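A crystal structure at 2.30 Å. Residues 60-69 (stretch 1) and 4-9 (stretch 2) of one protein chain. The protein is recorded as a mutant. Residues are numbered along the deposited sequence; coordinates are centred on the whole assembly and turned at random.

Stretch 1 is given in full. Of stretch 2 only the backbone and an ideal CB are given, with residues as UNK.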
# COMPACT_ATOMS: atom_id res chain seq x y z
N ASP A 60 -17.98 13.57 -4.49
CA ASP A 60 -18.97 13.18 -5.47
C ASP A 60 -19.75 11.99 -4.89
O ASP A 60 -20.97 11.92 -5.02
CB ASP A 60 -18.28 12.80 -6.79
CG ASP A 60 -19.27 12.42 -7.87
OD1 ASP A 60 -20.18 13.24 -8.16
OD2 ASP A 60 -19.16 11.30 -8.42
N LEU A 61 -19.03 11.07 -4.26
CA LEU A 61 -19.64 9.89 -3.62
C LEU A 61 -20.68 10.37 -2.60
O LEU A 61 -21.79 9.84 -2.52
CB LEU A 61 -18.55 9.05 -2.93
CG LEU A 61 -18.97 7.73 -2.26
CD1 LEU A 61 -17.79 6.76 -2.27
CD2 LEU A 61 -19.47 7.98 -0.82
N LEU A 62 -20.31 11.39 -1.83
CA LEU A 62 -21.20 11.95 -0.84
C LEU A 62 -22.39 12.71 -1.45
O LEU A 62 -23.47 12.71 -0.87
CB LEU A 62 -20.39 12.84 0.11
CG LEU A 62 -19.59 11.99 1.10
CD1 LEU A 62 -18.91 12.89 2.09
CD2 LEU A 62 -20.52 11.00 1.83
N ARG A 63 -22.21 13.36 -2.60
CA ARG A 63 -23.34 14.06 -3.23
C ARG A 63 -24.36 13.02 -3.67
O ARG A 63 -25.56 13.18 -3.45
CB ARG A 63 -22.90 14.88 -4.44
CG ARG A 63 -22.39 16.28 -4.10
CD ARG A 63 -23.37 17.38 -4.54
NE ARG A 63 -24.75 17.12 -4.12
CZ ARG A 63 -25.80 17.88 -4.46
NH1 ARG A 63 -25.65 18.96 -5.22
NH2 ARG A 63 -27.02 17.53 -4.05
N ARG A 64 -23.88 11.92 -4.26
CA ARG A 64 -24.76 10.85 -4.75
C ARG A 64 -25.30 9.95 -3.64
O ARG A 64 -26.40 9.38 -3.75
CB ARG A 64 -24.01 9.97 -5.76
CG ARG A 64 -23.22 10.72 -6.84
CD ARG A 64 -22.03 9.88 -7.30
NE ARG A 64 -22.44 8.64 -7.95
CZ ARG A 64 -22.90 8.57 -9.20
NH1 ARG A 64 -23.02 9.68 -9.94
NH2 ARG A 64 -23.24 7.40 -9.72
N HIS A 65 -24.52 9.81 -2.57
CA HIS A 65 -24.92 8.93 -1.47
C HIS A 65 -24.68 9.58 -0.11
O HIS A 65 -23.72 9.26 0.57
CB HIS A 65 -24.12 7.63 -1.54
CG HIS A 65 -24.16 6.97 -2.87
ND1 HIS A 65 -25.11 6.02 -3.21
CD2 HIS A 65 -23.34 7.07 -3.95
CE1 HIS A 65 -24.86 5.57 -4.42
NE2 HIS A 65 -23.79 6.19 -4.89
N PRO A 66 -25.58 10.48 0.29
CA PRO A 66 -25.51 11.20 1.57
C PRO A 66 -25.37 10.27 2.77
O PRO A 66 -26.06 9.25 2.86
CB PRO A 66 -26.83 11.97 1.62
CG PRO A 66 -27.18 12.16 0.17
CD PRO A 66 -26.81 10.84 -0.45
N GLY A 67 -24.46 10.62 3.68
CA GLY A 67 -24.23 9.84 4.88
C GLY A 67 -23.52 8.51 4.68
O GLY A 67 -23.48 7.68 5.59
N ALA A 68 -22.96 8.31 3.49
CA ALA A 68 -22.29 7.05 3.17
C ALA A 68 -21.02 6.73 3.97
O ALA A 68 -20.68 5.56 4.13
CB ALA A 68 -21.99 6.99 1.67
N LEU A 69 -20.32 7.75 4.47
CA LEU A 69 -19.09 7.48 5.21
C LEU A 69 -19.35 7.06 6.64
O LEU A 69 -18.43 6.78 7.40
CB LEU A 69 -18.17 8.69 5.19
CG LEU A 69 -17.71 9.16 3.81
CD1 LEU A 69 -16.62 10.21 3.97
CD2 LEU A 69 -17.19 7.98 3.02
N UNK A 4 -20.43 -3.23 -2.87
CA UNK A 4 -20.27 -1.79 -3.00
C UNK A 4 -21.53 -1.04 -2.60
O UNK A 4 -22.55 -1.11 -3.27
CB UNK A 4 -19.89 -1.43 -4.44
N UNK A 5 -21.45 -0.31 -1.49
CA UNK A 5 -22.56 0.44 -0.96
C UNK A 5 -22.71 1.84 -1.56
O UNK A 5 -23.80 2.41 -1.56
CB UNK A 5 -22.41 0.55 0.56
N UNK A 6 -21.62 2.40 -2.08
CA UNK A 6 -21.66 3.74 -2.65
C UNK A 6 -20.50 3.92 -3.61
O UNK A 6 -19.47 3.25 -3.49
CB UNK A 6 -21.62 4.80 -1.55
N UNK A 7 -20.66 4.85 -4.56
CA UNK A 7 -19.64 5.11 -5.57
C UNK A 7 -19.68 6.57 -6.01
O UNK A 7 -20.73 7.20 -6.00
CB UNK A 7 -19.83 4.19 -6.78
N UNK A 8 -18.52 7.09 -6.38
CA UNK A 8 -18.40 8.45 -6.85
C UNK A 8 -17.08 8.56 -7.60
O UNK A 8 -16.20 7.72 -7.39
CB UNK A 8 -18.48 9.45 -5.70
N UNK A 9 -16.92 9.56 -8.47
CA UNK A 9 -15.67 9.74 -9.22
C UNK A 9 -15.50 11.18 -9.64
O UNK A 9 -16.43 11.98 -9.55
CB UNK A 9 -15.64 8.83 -10.45

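Stretch 2 is a strand that passes the last turn of the helix in stretch 1, with axes 6.3 Å apart at closest approach and N-to-C directions 128° apart.

Position 4 has nothing of stretch 1 within 5.5 Å of its ideal CB. Stretch 1 sets no limit here, and beta-branched or other side chains would fit equally. The deposited residue is Ile 4, which makes no contact with stretch 1.

Position 5 points its CA-to-CB bond sideways, into space that stretch 1 leaves open to many side chains. Its psi of -24° departs from the usual strand value. The residue is Leu 5; its closest side-chain approach is Leu 5 CD1 to Ala 68 O, 6.2 Å.

Position 6 points toward stretch 1. Its ideal CB lies 3.6 Å from His 65 CG, 3.9 Å from Leu 61 CD2 and 3.9 Å from Ala 68 CB. The surroundings are an imidazole face and two apolar groups, and the space is already filled at the CB. A small side chain suits it best, alanine or glycine, with alanine making the better apolar contact. The residue is Ala 6. Its CB sits over one face of the His 65 ring, 3.9 Å from the centroid, in a CH-pi contact. The same methyl packs against Leu 61 CD2 and Ala 68 CB.

Position 7 points away, so stretch 1 hardly restricts its side chain; the nearest atom to the ideal CB is His 65 NE2, at 4.8 Å. A large apolar residue is one of several possibilities. The residue is Leu 7. Its contribution to the contact is mainly backbone: Arg 64 NE donates a weak hydrogen bond to Leu 7 O at 3.0 Å. His 65 CD2 also approaches Leu 7 O, at 3.3 Å, near the plane of the ring.

Position 8 points toward the helix, where the backbone is very close. An ideal CB would be 2.2 Å from Leu 61 N and 3.0 Å from Asp 60 C, both clashes. Only glycine fits against the helix here. The residue is Gly 8. Its CA comes within 3.7 Å of Leu 61 N and 3.3 Å of Asp 60 OD2.

Position 9 points away, and its ideal CB is 4.8 Å from Asp 60 OD2. Stretch 1 offers a carboxylate to the backbone and would tolerate many side chains, small or large. The residue is Ala 9. Ala 9 N donates a well-aligned hydrogen bond to Asp 60 OD2, at 2.8 Å and 165°.

Stretch 2 4-9: ILALGA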
# COMPACT_ATOMS: atom_id res chain seq x y z
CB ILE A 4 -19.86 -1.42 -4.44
CG1 ILE A 4 -18.38 -1.73 -4.63
CG2 ILE A 4 -20.14 0.06 -4.71
CD1 ILE A 4 -17.89 -1.58 -6.03
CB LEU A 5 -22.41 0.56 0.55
CG LEU A 5 -22.14 -0.71 1.35
CD1 LEU A 5 -22.03 -0.36 2.82
CD2 LEU A 5 -23.24 -1.74 1.11
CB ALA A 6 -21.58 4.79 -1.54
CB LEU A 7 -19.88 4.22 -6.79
CG LEU A 7 -19.18 4.55 -8.13
CD1 LEU A 7 -17.71 4.14 -8.08
CD2 LEU A 7 -19.90 3.81 -9.26
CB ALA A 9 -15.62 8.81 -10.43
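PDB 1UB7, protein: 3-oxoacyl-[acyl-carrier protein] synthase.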